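Local atomic coordinates of transcription termination factor NusA (Planctomyces limnophilus, PDB entry 4MTN), a protein that probably takes part in both transcription termination and antitermination, binding core RNA polymerase and nascent RNA. Residues D99-F102 against D103-A106; V88-Q91 against K92-A96; T126-G130 against K131-I135; I21-E24 against I25-G29. One frame throughout, in Å; residues are numbered along the deposited sequence.

Interaction 1: D99-F102 against D103-A106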
ATOM      1  N   ASP A  99       0.092  15.629  18.513  1.00 56.44           N
ATOM      2  CA  ASP A  99       1.221  16.092  17.712  1.00 57.06           C
ATOM      3  C   ASP A  99       2.472  15.256  17.975  1.00 56.22           C
ATOM      4  O   ASP A  99       3.238  14.964  17.056  1.00 39.89           O
ATOM      5  CB  ASP A  99       1.509  17.568  17.995  1.00 60.88           C
ATOM      6  CG  ASP A  99       0.504  18.497  17.339  1.00 67.57           C
ATOM      7  OD1 ASP A  99      -0.508  18.000  16.802  1.00 68.47           O
ATOM      8  OD2 ASP A  99       0.725  19.726  17.363  1.00 69.89           O
ATOM      9  N   THR A 100       2.670  14.873  19.232  1.00 53.76           N
ATOM     10  CA  THR A 100       3.826  14.072  19.619  1.00 52.32           C
ATOM     11  C   THR A 100       3.717  12.645  19.089  1.00 51.37           C
ATOM     12  O   THR A 100       4.660  12.119  18.495  1.00 51.30           O
ATOM     13  CB  THR A 100       3.994  14.027  21.149  1.00 54.35           C
ATOM     14  OG1 THR A 100       4.156  15.358  21.653  1.00 56.77           O
ATOM     15  CG2 THR A 100       5.210  13.195  21.528  1.00 40.55           C
ATOM     16  N   LEU A 101       2.559  12.027  19.304  1.00 50.60           N
ATOM     17  CA  LEU A 101       2.327  10.656  18.864  1.00 50.19           C
ATOM     18  C   LEU A 101       2.362  10.543  17.344  1.00 51.22           C
ATOM     19  O   LEU A 101       2.720   9.498  16.802  1.00 56.13           O
ATOM     20  CB  LEU A 101       0.989  10.142  19.399  1.00 49.45           C
ATOM     21  CG  LEU A 101       0.907   9.989  20.919  1.00 51.33           C
ATOM     22  CD1 LEU A 101      -0.477   9.530  21.343  1.00 51.81           C
ATOM     23  CD2 LEU A 101       1.973   9.025  21.418  1.00 50.55           C
ATOM     24  N   PHE A 102       1.989  11.621  16.661  1.00 45.32           N
ATOM     25  CA  PHE A 102       2.074  11.658  15.206  1.00 37.32           C
ATOM     26  C   PHE A 102       3.530  11.600  14.753  1.00 40.96           C
ATOM     27  O   PHE A 102       3.871  10.861  13.834  1.00 36.43           O
ATOM     28  CB  PHE A 102       1.400  12.914  14.649  1.00 44.83           C
ATOM     29  CG  PHE A 102       1.569  13.084  13.163  1.00 44.89           C
ATOM     30  CD1 PHE A 102       2.563  13.903  12.651  1.00 39.31           C
ATOM     31  CD2 PHE A 102       0.736  12.419  12.279  1.00 44.21           C
ATOM     32  CE1 PHE A 102       2.722  14.054  11.287  1.00 40.28           C
ATOM     33  CE2 PHE A 102       0.890  12.566  10.913  1.00 39.09           C
ATOM     34  CZ  PHE A 102       1.884  13.385  10.416  1.00 39.76           C
ATOM     35  N   ASP A 103       4.383  12.385  15.405  1.00 42.71           N
ATOM     36  CA  ASP A 103       5.794  12.463  15.043  1.00 44.07           C
ATOM     37  C   ASP A 103       6.492  11.113  15.158  1.00 41.95           C
ATOM     38  O   ASP A 103       7.337  10.766  14.332  1.00 40.89           O
ATOM     39  CB  ASP A 103       6.514  13.488  15.920  1.00 46.88           C
ATOM     40  CG  ASP A 103       6.084  14.908  15.629  1.00 49.60           C
ATOM     41  OD1 ASP A 103       5.667  15.182  14.484  1.00 49.01           O
ATOM     42  OD2 ASP A 103       6.164  15.751  16.545  1.00 54.44           O
ATOM     43  N   GLU A 104       6.134  10.356  16.188  1.00 39.13           N
ATOM     44  CA  GLU A 104       6.756   9.064  16.445  1.00 40.50           C
ATOM     45  C   GLU A 104       6.276   7.989  15.473  1.00 45.72           C
ATOM     46  O   GLU A 104       7.082   7.265  14.888  1.00 54.50           O
ATOM     47  CB  GLU A 104       6.477   8.627  17.884  1.00 44.76           C
ATOM     48  CG  GLU A 104       7.061   7.276  18.251  1.00 53.91           C
ATOM     49  CD  GLU A 104       6.695   6.854  19.659  1.00 61.10           C
ATOM     50  OE1 GLU A 104       5.945   7.598  20.327  1.00 64.24           O
ATOM     51  OE2 GLU A 104       7.156   5.779  20.097  1.00 64.36           O
ATOM     52  N   TYR A 105       4.962   7.896  15.304  1.00 43.89           N
ATOM     53  CA  TYR A 105       4.356   6.814  14.533  1.00 43.82           C
ATOM     54  C   TYR A 105       4.415   7.012  13.017  1.00 46.45           C
ATOM     55  O   TYR A 105       4.403   6.036  12.265  1.00 47.11           O
ATOM     56  CB  TYR A 105       2.905   6.621  14.980  1.00 47.19           C
ATOM     57  CG  TYR A 105       2.790   5.943  16.326  1.00 53.73           C
ATOM     58  CD1 TYR A 105       3.563   4.829  16.627  1.00 52.72           C
ATOM     59  CD2 TYR A 105       1.924   6.420  17.301  1.00 58.71           C
ATOM     60  CE1 TYR A 105       3.473   4.204  17.853  1.00 51.46           C
ATOM     61  CE2 TYR A 105       1.826   5.799  18.535  1.00 57.40           C
ATOM     62  CZ  TYR A 105       2.605   4.692  18.804  1.00 54.66           C
ATOM     63  OH  TYR A 105       2.519   4.064  20.024  1.00 57.57           O
ATOM     64  N   ALA A 106       4.478   8.262  12.566  1.00 41.72           N
ATOM     65  CA  ALA A 106       4.538   8.544  11.132  1.00 40.12           C
ATOM     66  C   ALA A 106       5.850   8.062  10.518  1.00 47.32           C
ATOM     67  O   ALA A 106       5.929   7.822   9.312  1.00 50.84           O
ATOM     68  CB  ALA A 106       4.351  10.027  10.873  1.00 40.47           C
TER
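The methyl group of Ala106 sits over one face of the Phe102 ring, its CB 4.2 Å from the ring centroid and only 12° off the ring normal, a CH-pi contact between residues one turn apart. Phe102 gets there because chi1 of 174° sets CG opposite its own nitrogen and beside the carbonyl carbon, sending the ring along the helix toward the following turn. The side chain of Asp103 runs at about a right angle to that of Phe102: its carboxylate plane is turned 65° from the ring, and Asp103 OD1 approaches Phe102 CD1 to 3.8 Å. All this happens on the last turns of helix 87-105, where Tyr105 N donates to Leu101 O at 3.1 Å and Ala106 N to Phe102 O at 3.0 Å, the usual i to i+4 pattern. On another flank, Leu101 CD2 meets Tyr105 CE2 at 4.3 Å, one methyl against one ring carbon, and both side chains turn to the S1 domain, Leu101 reaching Val167 and Tyr105 reaching Val160 and Val169. Phe102 also packs on Val160 and Lys162, so an alanine here would probably leave the Ala106 methyl without its ring and open a gap between the helix and strand 152-162. Thr100 OG1 is hydrogen-bonded to the carbonyl oxygen of Ala96, one turn earlier, which keeps its hydroxyl on the helix.

Interaction 2: V88-Q91 against K92-A96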
ATOM      1  N   VAL A  88     -10.627  23.569  28.193  1.00 96.39           N
ATOM      2  CA  VAL A  88     -10.017  24.177  27.018  1.00 91.27           C
ATOM      3  C   VAL A  88      -8.511  23.941  27.024  1.00 88.83           C
ATOM      4  O   VAL A  88      -7.897  23.724  25.978  1.00 87.72           O
ATOM      5  CB  VAL A  88     -10.297  25.690  26.952  1.00 90.62           C
ATOM      6  CG1 VAL A  88      -9.828  26.261  25.623  1.00 88.66           C
ATOM      7  CG2 VAL A  88     -11.779  25.963  27.159  1.00 93.72           C
HETATM    8  N   MSE A  89      -7.925  23.983  28.215  1.00 86.05           N
HETATM    9  CA  MSE A  89      -6.500  23.726  28.385  1.00 80.47           C
HETATM   10  C   MSE A  89      -6.168  22.274  28.062  1.00 81.59           C
HETATM   11  O   MSE A  89      -5.141  21.984  27.449  1.00 80.37           O
HETATM   12  CB  MSE A  89      -6.064  24.064  29.812  1.00 77.31           C
HETATM   13  CG  MSE A  89      -4.620  23.716  30.125  1.00 70.88           C
HETATM   14 SE   MSE A  89      -4.148  24.138  31.966  1.00159.46          SE
HETATM   15  CE  MSE A  89      -5.530  23.105  32.874  1.00107.73           C
ATOM     16  N   ILE A  90      -7.047  21.368  28.477  1.00 85.69           N
ATOM     17  CA  ILE A  90      -6.876  19.945  28.209  1.00 85.84           C
ATOM     18  C   ILE A  90      -6.948  19.674  26.708  1.00 85.62           C
ATOM     19  O   ILE A  90      -6.285  18.771  26.197  1.00 82.98           O
ATOM     20  CB  ILE A  90      -7.940  19.098  28.937  1.00 87.37           C
ATOM     21  CG1 ILE A  90      -8.063  19.537  30.399  1.00 89.49           C
ATOM     22  CG2 ILE A  90      -7.604  17.616  28.849  1.00 84.65           C
ATOM     23  CD1 ILE A  90      -6.796  19.341  31.204  1.00 88.20           C
ATOM     24  N   GLN A  91      -7.751  20.469  26.009  1.00 87.61           N
ATOM     25  CA  GLN A  91      -7.856  20.367  24.557  1.00 90.64           C
ATOM     26  C   GLN A  91      -6.523  20.723  23.905  1.00 87.55           C
ATOM     27  O   GLN A  91      -6.164  20.173  22.864  1.00 88.38           O
ATOM     28  CB  GLN A  91      -8.971  21.273  24.029  1.00 97.87           C
ATOM     29  CG  GLN A  91      -9.196  21.171  22.529  1.00102.72           C
ATOM     30  CD  GLN A  91     -10.396  21.973  22.063  1.00111.14           C
ATOM     31  OE1 GLN A  91     -11.170  22.481  22.874  1.00115.58           O
ATOM     32  NE2 GLN A  91     -10.555  22.089  20.750  1.00112.62           N
ATOM     33  N   LYS A  92      -5.794  21.645  24.526  1.00 79.83           N
ATOM     34  CA  LYS A  92      -4.461  22.011  24.064  1.00 70.74           C
ATOM     35  C   LYS A  92      -3.446  20.929  24.420  1.00 62.14           C
ATOM     36  O   LYS A  92      -2.521  20.657  23.656  1.00 56.80           O
ATOM     37  CB  LYS A  92      -4.031  23.352  24.663  1.00 71.45           C
ATOM     38  CG  LYS A  92      -4.652  24.567  23.991  1.00 70.95           C
ATOM     39  CD  LYS A  92      -4.093  24.767  22.591  1.00 66.87           C
ATOM     40  CE  LYS A  92      -4.619  26.047  21.964  1.00 66.41           C
ATOM     41  NZ  LYS A  92      -4.012  26.303  20.627  1.00 64.83           N
ATOM     42  N   ILE A  93      -3.626  20.316  25.587  1.00 63.27           N
ATOM     43  CA  ILE A  93      -2.739  19.249  26.038  1.00 65.57           C
ATOM     44  C   ILE A  93      -2.917  17.997  25.181  1.00 69.04           C
ATOM     45  O   ILE A  93      -1.938  17.369  24.773  1.00 68.50           O
ATOM     46  CB  ILE A  93      -2.984  18.896  27.518  1.00 63.70           C
ATOM     47  CG1 ILE A  93      -2.701  20.108  28.409  1.00 62.11           C
ATOM     48  CG2 ILE A  93      -2.112  17.726  27.939  1.00 64.13           C
ATOM     49  CD1 ILE A  93      -2.894  19.838  29.886  1.00 60.87           C
ATOM     50  N   ARG A  94      -4.169  17.644  24.906  1.00 71.65           N
ATOM     51  CA  ARG A  94      -4.475  16.513  24.036  1.00 73.19           C
ATOM     52  C   ARG A  94      -3.999  16.787  22.614  1.00 69.75           C
ATOM     53  O   ARG A  94      -3.616  15.870  21.887  1.00 66.97           O
ATOM     54  CB  ARG A  94      -5.977  16.215  24.042  1.00 75.86           C
ATOM     55  CG  ARG A  94      -6.493  15.624  25.344  1.00 79.55           C
ATOM     56  CD  ARG A  94      -5.838  14.284  25.642  1.00 81.02           C
ATOM     57  NE  ARG A  94      -6.328  13.698  26.887  1.00 83.78           N
ATOM     58  CZ  ARG A  94      -5.878  12.560  27.406  1.00 81.51           C
ATOM     59  NH1 ARG A  94      -4.922  11.881  26.789  1.00 79.04           N
ATOM     60  NH2 ARG A  94      -6.383  12.103  28.543  1.00 83.18           N
ATOM     61  N   GLU A  95      -4.027  18.057  22.226  1.00 71.31           N
ATOM     62  CA  GLU A  95      -3.546  18.471  20.916  1.00 71.76           C
ATOM     63  C   GLU A  95      -2.033  18.306  20.840  1.00 61.55           C
ATOM     64  O   GLU A  95      -1.487  17.949  19.795  1.00 56.09           O
ATOM     65  CB  GLU A  95      -3.947  19.919  20.632  1.00 81.07           C
ATOM     66  CG  GLU A  95      -3.816  20.339  19.180  1.00 90.08           C
ATOM     67  CD  GLU A  95      -4.565  21.625  18.882  1.00100.12           C
ATOM     68  OE1 GLU A  95      -5.199  22.173  19.809  1.00104.26           O
ATOM     69  OE2 GLU A  95      -4.523  22.087  17.722  1.00102.40           O
ATOM     70  N   ALA A  96      -1.362  18.562  21.960  1.00 57.99           N
ATOM     71  CA  ALA A  96       0.082  18.387  22.052  1.00 52.57           C
ATOM     72  C   ALA A  96       0.444  16.907  22.026  1.00 50.87           C
ATOM     73  O   ALA A  96       1.417  16.508  21.385  1.00 48.71           O
ATOM     74  CB  ALA A  96       0.617  19.042  23.316  1.00 49.81           C
TER
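Ile90 and Ile93 meet through the ends of their longer branches, CD1 of Ile90 lying 4.1 Å from CD1 of Ile93, with the two side chains set aslant to each other. Met89, present as selenomethionine, reaches the same methyl from the preceding residue: its CG is 4.3 Å from Ile93 CD1. In Ile93 the CG1 branch lies beside the backbone N (chi1 -62°) and continues extended to CD1, which places that one methyl against both neighbours. A third apolar touch comes from alkyl carbons, as Ile90 CG2 and Arg94 CG lie 4.2 Å apart in side chains that run side by side and point the same way. The stretch belongs to helix 87-105 of the NusA N-terminal domain, and its inward flank is apolar: Met89 and Ile90 pack on Ile11 and Ile15 of helix 7-18, Ile93 on Val26 of helix 23-42. An alanine in place of Ile93 would probably leave Met89 and Ile90 without a common partner and open a gap toward Val26. The backbone bonds are those of a regular helix. The straightest runs from Arg94 N to Ile90 O, 2.7 Å long with 168° at the hydrogen; Ile93 N gives to Met89 O at 2.9 Å, with the donor in the carbonyl plane. Met89 O takes a second, weak bond from Lys92 N at 3.0 Å. As for charge, the guanidinium of Arg94 makes its salt bridge one turn along with Glu97, through NH1.

Interaction 3: T126-G130 against K131-I135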
ATOM      1  N   THR A 126      -9.902  -2.500  17.109  1.00 54.99           N
ATOM      2  CA  THR A 126      -9.150  -1.492  17.845  1.00 57.25           C
ATOM      3  C   THR A 126      -8.040  -2.140  18.668  1.00 58.81           C
ATOM      4  O   THR A 126      -8.301  -2.980  19.529  1.00 61.31           O
ATOM      5  CB  THR A 126     -10.061  -0.668  18.775  1.00 58.81           C
ATOM      6  OG1 THR A 126     -11.148  -0.120  18.019  1.00 61.32           O
ATOM      7  CG2 THR A 126      -9.279   0.464  19.421  1.00 56.23           C
ATOM      8  N   VAL A 127      -6.802  -1.742  18.396  1.00 58.66           N
ATOM      9  CA  VAL A 127      -5.640  -2.328  19.054  1.00 54.97           C
ATOM     10  C   VAL A 127      -4.916  -1.307  19.925  1.00 56.72           C
ATOM     11  O   VAL A 127      -4.596  -0.208  19.472  1.00 56.77           O
ATOM     12  CB  VAL A 127      -4.647  -2.903  18.023  1.00 48.93           C
ATOM     13  CG1 VAL A 127      -3.448  -3.520  18.724  1.00 41.02           C
ATOM     14  CG2 VAL A 127      -5.340  -3.924  17.133  1.00 42.14           C
ATOM     15  N   ASN A 128      -4.657  -1.674  21.176  1.00 58.93           N
ATOM     16  CA  ASN A 128      -3.945  -0.793  22.094  1.00 60.92           C
ATOM     17  C   ASN A 128      -2.451  -1.082  22.112  1.00 63.32           C
ATOM     18  O   ASN A 128      -2.016  -2.122  22.602  1.00 67.87           O
ATOM     19  CB  ASN A 128      -4.512  -0.919  23.508  1.00 65.38           C
ATOM     20  CG  ASN A 128      -3.744  -0.091  24.520  1.00 66.17           C
ATOM     21  OD1 ASN A 128      -3.210   0.969  24.194  1.00 66.96           O
ATOM     22  ND2 ASN A 128      -3.683  -0.572  25.755  1.00 68.16           N
ATOM     23  N   ILE A 129      -1.671  -0.146  21.584  1.00 61.65           N
ATOM     24  CA  ILE A 129      -0.219  -0.273  21.564  1.00 59.61           C
ATOM     25  C   ILE A 129       0.382   0.446  22.772  1.00 64.43           C
ATOM     26  O   ILE A 129       1.599   0.549  22.914  1.00 66.88           O
ATOM     27  CB  ILE A 129       0.366   0.269  20.253  1.00 55.72           C
ATOM     28  CG1 ILE A 129       0.054   1.758  20.099  1.00 56.59           C
ATOM     29  CG2 ILE A 129      -0.200  -0.513  19.072  1.00 48.36           C
ATOM     30  CD1 ILE A 129       0.167   2.263  18.673  1.00 51.94           C
ATOM     31  N   GLY A 130      -0.503   0.951  23.625  1.00 69.58           N
ATOM     32  CA  GLY A 130      -0.149   1.482  24.931  1.00 73.02           C
ATOM     33  C   GLY A 130       0.152   2.966  24.986  1.00 75.90           C
ATOM     34  O   GLY A 130      -0.025   3.594  26.029  1.00 84.61           O
ATOM     35  N   LYS A 131       0.606   3.534  23.874  1.00 73.28           N
ATOM     36  CA  LYS A 131       0.688   4.984  23.754  1.00 71.86           C
ATOM     37  C   LYS A 131      -0.651   5.554  23.306  1.00 69.49           C
ATOM     38  O   LYS A 131      -1.108   6.580  23.812  1.00 72.62           O
ATOM     39  CB  LYS A 131       1.797   5.389  22.786  1.00 74.75           C
ATOM     40  CG  LYS A 131       3.196   5.205  23.348  1.00 78.10           C
ATOM     41  CD  LYS A 131       4.253   5.740  22.399  1.00 78.44           C
ATOM     42  CE  LYS A 131       5.632   5.707  23.035  1.00 81.36           C
ATOM     43  NZ  LYS A 131       5.713   6.574  24.244  1.00 82.85           N
ATOM     44  N   ALA A 132      -1.272   4.872  22.347  1.00 64.92           N
ATOM     45  CA  ALA A 132      -2.535   5.312  21.770  1.00 62.74           C
ATOM     46  C   ALA A 132      -3.286   4.136  21.155  1.00 61.01           C
ATOM     47  O   ALA A 132      -2.710   3.074  20.926  1.00 56.88           O
ATOM     48  CB  ALA A 132      -2.297   6.392  20.728  1.00 58.60           C
ATOM     49  N   GLU A 133      -4.575   4.329  20.896  1.00 61.71           N
ATOM     50  CA  GLU A 133      -5.391   3.294  20.272  1.00 60.35           C
ATOM     51  C   GLU A 133      -5.269   3.339  18.752  1.00 53.95           C
ATOM     52  O   GLU A 133      -5.429   4.392  18.136  1.00 54.61           O
ATOM     53  CB  GLU A 133      -6.858   3.443  20.684  1.00 68.60           C
ATOM     54  CG  GLU A 133      -7.111   3.258  22.173  1.00 78.86           C
ATOM     55  CD  GLU A 133      -6.948   1.817  22.624  1.00 86.22           C
ATOM     56  OE1 GLU A 133      -6.989   0.913  21.764  1.00 89.43           O
ATOM     57  OE2 GLU A 133      -6.778   1.590  23.840  1.00 87.94           O
ATOM     58  N   ALA A 134      -4.979   2.188  18.155  1.00 49.59           N
ATOM     59  CA  ALA A 134      -4.881   2.079  16.705  1.00 46.63           C
ATOM     60  C   ALA A 134      -6.014   1.214  16.168  1.00 56.09           C
ATOM     61  O   ALA A 134      -6.509   0.328  16.864  1.00 60.37           O
ATOM     62  CB  ALA A 134      -3.534   1.504  16.304  1.00 38.07           C
ATOM     63  N   ILE A 135      -6.428   1.473  14.932  1.00 54.79           N
ATOM     64  CA  ILE A 135      -7.515   0.707  14.338  1.00 60.35           C
ATOM     65  C   ILE A 135      -7.048  -0.125  13.146  1.00 58.88           C
ATOM     66  O   ILE A 135      -6.216   0.314  12.350  1.00 39.92           O
ATOM     67  CB  ILE A 135      -8.682   1.624  13.900  1.00 64.77           C
ATOM     68  CG1 ILE A 135      -8.190   2.745  12.978  1.00 66.83           C
ATOM     69  CG2 ILE A 135      -9.384   2.208  15.116  1.00 68.77           C
ATOM     70  CD1 ILE A 135      -8.426   2.482  11.501  1.00 68.30           C
TER
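Val127 and Ala134 hold each other by two nearly straight backbone bonds, Val127 N to Ala134 O at 2.6 Å and Ala134 N to Val127 O at 2.8 Å, an antiparallel hydrogen-bonded pair. Nearer the turn the ladder slackens: Ile129 N reaches Ala132 O at 3.4 Å, a weak bond. The turn has its own side-chain tie, as Asn128 OD1 accepts from Gly130 N at 2.8 Å, with the donor standing well above the amide plane; this makes an Asx turn. Gly130 follows with positive phi (91°), a conformation that suits glycine. Outside the ladder the side chains of Thr126, Asn128 and Glu133 share one face. Bent at chi2 (-71°), Glu133 folds its carboxylate back over the partner strand, so that OE1 comes 3.3 Å from Thr126 CG2 and OE2 3.4 Å from Asn128 CB. The amide of Asn128 and this carboxylate are turned 35° from each other. From the turn, Ile129 brings CD1 to 4.5 Å from CB of Ala134, whose side chain is on the face with Val127. Ala134 is buried against Val169 and Leu171, while Ile129 packs on Val113 and on Tyr105 of helix 87-105. Backbone bonds from Thr126 to Arg119 and from Ile135 to Val169 extend the pairing on both flanks. The whole is a beta hairpin, strands 124-128 and 133-137, in the five-stranded OB fold of the S1 RNA-binding domain.

Interaction 4: I21-E24 against I25-G29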
ATOM      1  N   ILE A  21      -0.358  11.101  31.375  1.00114.69           N
ATOM      2  CA  ILE A  21       0.537  11.485  30.287  1.00110.41           C
ATOM      3  C   ILE A  21       1.725  12.260  30.853  1.00107.64           C
ATOM      4  O   ILE A  21       1.590  12.965  31.853  1.00109.76           O
ATOM      5  CB  ILE A  21      -0.185  12.330  29.221  1.00107.42           C
ATOM      6  CG1 ILE A  21      -0.974  13.461  29.881  1.00103.97           C
ATOM      7  CG2 ILE A  21      -1.111  11.457  28.388  1.00110.27           C
ATOM      8  CD1 ILE A  21      -1.845  14.233  28.918  1.00101.22           C
ATOM      9  N   ASP A  22       2.884  12.125  30.214  1.00103.27           N
ATOM     10  CA  ASP A  22       4.122  12.679  30.754  1.00100.28           C
ATOM     11  C   ASP A  22       4.098  14.204  30.817  1.00 89.82           C
ATOM     12  O   ASP A  22       3.369  14.857  30.068  1.00 83.75           O
ATOM     13  CB  ASP A  22       5.324  12.205  29.931  1.00104.71           C
ATOM     14  CG  ASP A  22       5.201  12.556  28.463  1.00105.80           C
ATOM     15  OD1 ASP A  22       5.706  13.626  28.063  1.00105.49           O
ATOM     16  OD2 ASP A  22       4.603  11.761  27.708  1.00108.84           O
ATOM     17  N   LYS A  23       4.901  14.757  31.721  1.00 87.38           N
ATOM     18  CA  LYS A  23       4.913  16.191  31.998  1.00 82.65           C
ATOM     19  C   LYS A  23       5.255  17.047  30.782  1.00 77.72           C
ATOM     20  O   LYS A  23       4.660  18.103  30.577  1.00 77.11           O
ATOM     21  CB  LYS A  23       5.902  16.503  33.125  1.00 85.05           C
ATOM     22  CG  LYS A  23       5.409  16.147  34.516  1.00 88.99           C
ATOM     23  CD  LYS A  23       6.337  16.719  35.579  1.00 93.87           C
ATOM     24  CE  LYS A  23       5.777  16.517  36.978  1.00 99.64           C
ATOM     25  NZ  LYS A  23       5.661  15.075  37.332  1.00104.31           N
ATOM     26  N   GLU A  24       6.217  16.590  29.986  1.00 75.83           N
ATOM     27  CA  GLU A  24       6.717  17.375  28.861  1.00 73.07           C
ATOM     28  C   GLU A  24       5.613  17.697  27.856  1.00 73.43           C
ATOM     29  O   GLU A  24       5.605  18.772  27.257  1.00 72.14           O
ATOM     30  CB  GLU A  24       7.864  16.640  28.165  1.00 72.55           C
ATOM     31  CG  GLU A  24       8.659  17.507  27.202  1.00 74.12           C
ATOM     32  CD  GLU A  24       9.303  18.702  27.883  1.00 76.45           C
ATOM     33  OE1 GLU A  24       9.652  18.596  29.078  1.00 79.28           O
ATOM     34  OE2 GLU A  24       9.460  19.749  27.221  1.00 76.81           O
ATOM     35  N   ILE A  25       4.685  16.763  27.679  1.00 74.68           N
ATOM     36  CA  ILE A  25       3.535  16.991  26.815  1.00 73.90           C
ATOM     37  C   ILE A  25       2.584  17.987  27.470  1.00 75.19           C
ATOM     38  O   ILE A  25       2.037  18.872  26.808  1.00 75.00           O
ATOM     39  CB  ILE A  25       2.785  15.679  26.509  1.00 72.13           C
ATOM     40  CG1 ILE A  25       3.686  14.720  25.727  1.00 73.72           C
ATOM     41  CG2 ILE A  25       1.513  15.957  25.727  1.00 68.76           C
ATOM     42  CD1 ILE A  25       2.995  13.443  25.300  1.00 67.86           C
ATOM     43  N   VAL A  26       2.404  17.845  28.780  1.00 76.78           N
ATOM     44  CA  VAL A  26       1.525  18.726  29.540  1.00 74.81           C
ATOM     45  C   VAL A  26       2.047  20.161  29.547  1.00 74.17           C
ATOM     46  O   VAL A  26       1.278  21.106  29.370  1.00 72.26           O
ATOM     47  CB  VAL A  26       1.360  18.238  30.992  1.00 76.33           C
ATOM     48  CG1 VAL A  26       0.404  19.143  31.753  1.00 76.15           C
ATOM     49  CG2 VAL A  26       0.866  16.800  31.014  1.00 79.47           C
ATOM     50  N   PHE A  27       3.354  20.317  29.748  1.00 74.97           N
ATOM     51  CA  PHE A  27       3.985  21.634  29.722  1.00 72.12           C
ATOM     52  C   PHE A  27       3.733  22.338  28.395  1.00 70.88           C
ATOM     53  O   PHE A  27       3.386  23.518  28.367  1.00 70.71           O
ATOM     54  CB  PHE A  27       5.491  21.522  29.971  1.00 73.57           C
ATOM     55  CG  PHE A  27       5.869  21.488  31.426  1.00 74.82           C
ATOM     56  CD1 PHE A  27       5.818  22.639  32.195  1.00 73.92           C
ATOM     57  CD2 PHE A  27       6.286  20.309  32.021  1.00 74.65           C
ATOM     58  CE1 PHE A  27       6.169  22.614  33.533  1.00 75.75           C
ATOM     59  CE2 PHE A  27       6.638  20.277  33.358  1.00 76.12           C
ATOM     60  CZ  PHE A  27       6.579  21.431  34.114  1.00 76.54           C
ATOM     61  N   GLU A  28       3.906  21.605  27.299  1.00 70.64           N
ATOM     62  CA  GLU A  28       3.652  22.139  25.967  1.00 72.04           C
ATOM     63  C   GLU A  28       2.191  22.549  25.808  1.00 64.36           C
ATOM     64  O   GLU A  28       1.885  23.554  25.169  1.00 59.91           O
ATOM     65  CB  GLU A  28       4.028  21.114  24.895  1.00 82.06           C
ATOM     66  CG  GLU A  28       5.524  20.904  24.727  1.00 91.35           C
ATOM     67  CD  GLU A  28       5.851  19.838  23.700  1.00 99.88           C
ATOM     68  OE1 GLU A  28       5.106  18.839  23.619  1.00102.83           O
ATOM     69  OE2 GLU A  28       6.850  20.002  22.968  1.00104.82           O
ATOM     70  N   GLY A  29       1.297  21.763  26.400  1.00 62.91           N
ATOM     71  CA  GLY A  29      -0.124  22.051  26.347  1.00 60.60           C
ATOM     72  C   GLY A  29      -0.483  23.314  27.105  1.00 59.63           C
ATOM     73  O   GLY A  29      -1.236  24.153  26.610  1.00 59.63           O
TER
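With chi1 at 57°, Asp22 tucks CG between its own nitrogen and carbonyl carbon, and the carboxylate swings back over the first turn of helix 23-42. There OD1 of Asp22 accepts from Ile25 N at 3.3 Å, a weak capping bond. The same carboxylate lies across the Ile25 side chain at about a right angle, its OD2 3.3 Å from Ile25 CD1. Ile21 takes a similar first torsion (49°), which turns its CG1 branch to Val26, Ile21 CG1 meeting Val26 CG2 at 4.0 Å. Together these features are a helix N-cap with a hydrophobic staple: Asp22 caps, while Ile21, just before the cap, and Val26, fourth in the helix, meet across it. Here, at the start of the second helix of the NusA N-terminal domain, Ile21 and Val26 both also pack on Ile93. The backbone bond from Val26 N to Asp22 O is weak at 3.4 Å, whereas Phe27 N gives Lys23 O a 2.7 Å bond with 166° at the hydrogen. Beside that bond, CE2 of the Phe27 ring touches Lys23 CB at 3.9 Å. Glu24 and Glu28 bring like charges close, with OE2 of one 5.0 Å from OE2 of the other; the salt bridge from Glu24 to Arg54 is likely to ease that repulsion.

In the fold
Along the chain the order is interaction 4, interaction 2, interaction 1, interaction 3. Interactions 2 and 1 are successive parts of helix 87-105, their centres about 16 Å apart. At its earlier part this helix packs against helix 23-42, where interactions 2 and 4 touch with centres about 10 Å apart; Thr100 of interaction 1 still brushes Ile25 and Glu28. Its final turns lean on the hairpin of interaction 3, about 13 Å from interaction 1, with Tyr105 against Ile129 and Lys131. Interactions 3 and 4, about 20 Å apart between centres, do not touch each other; helix 87-105, packed on both, links the N-terminal and S1 domains.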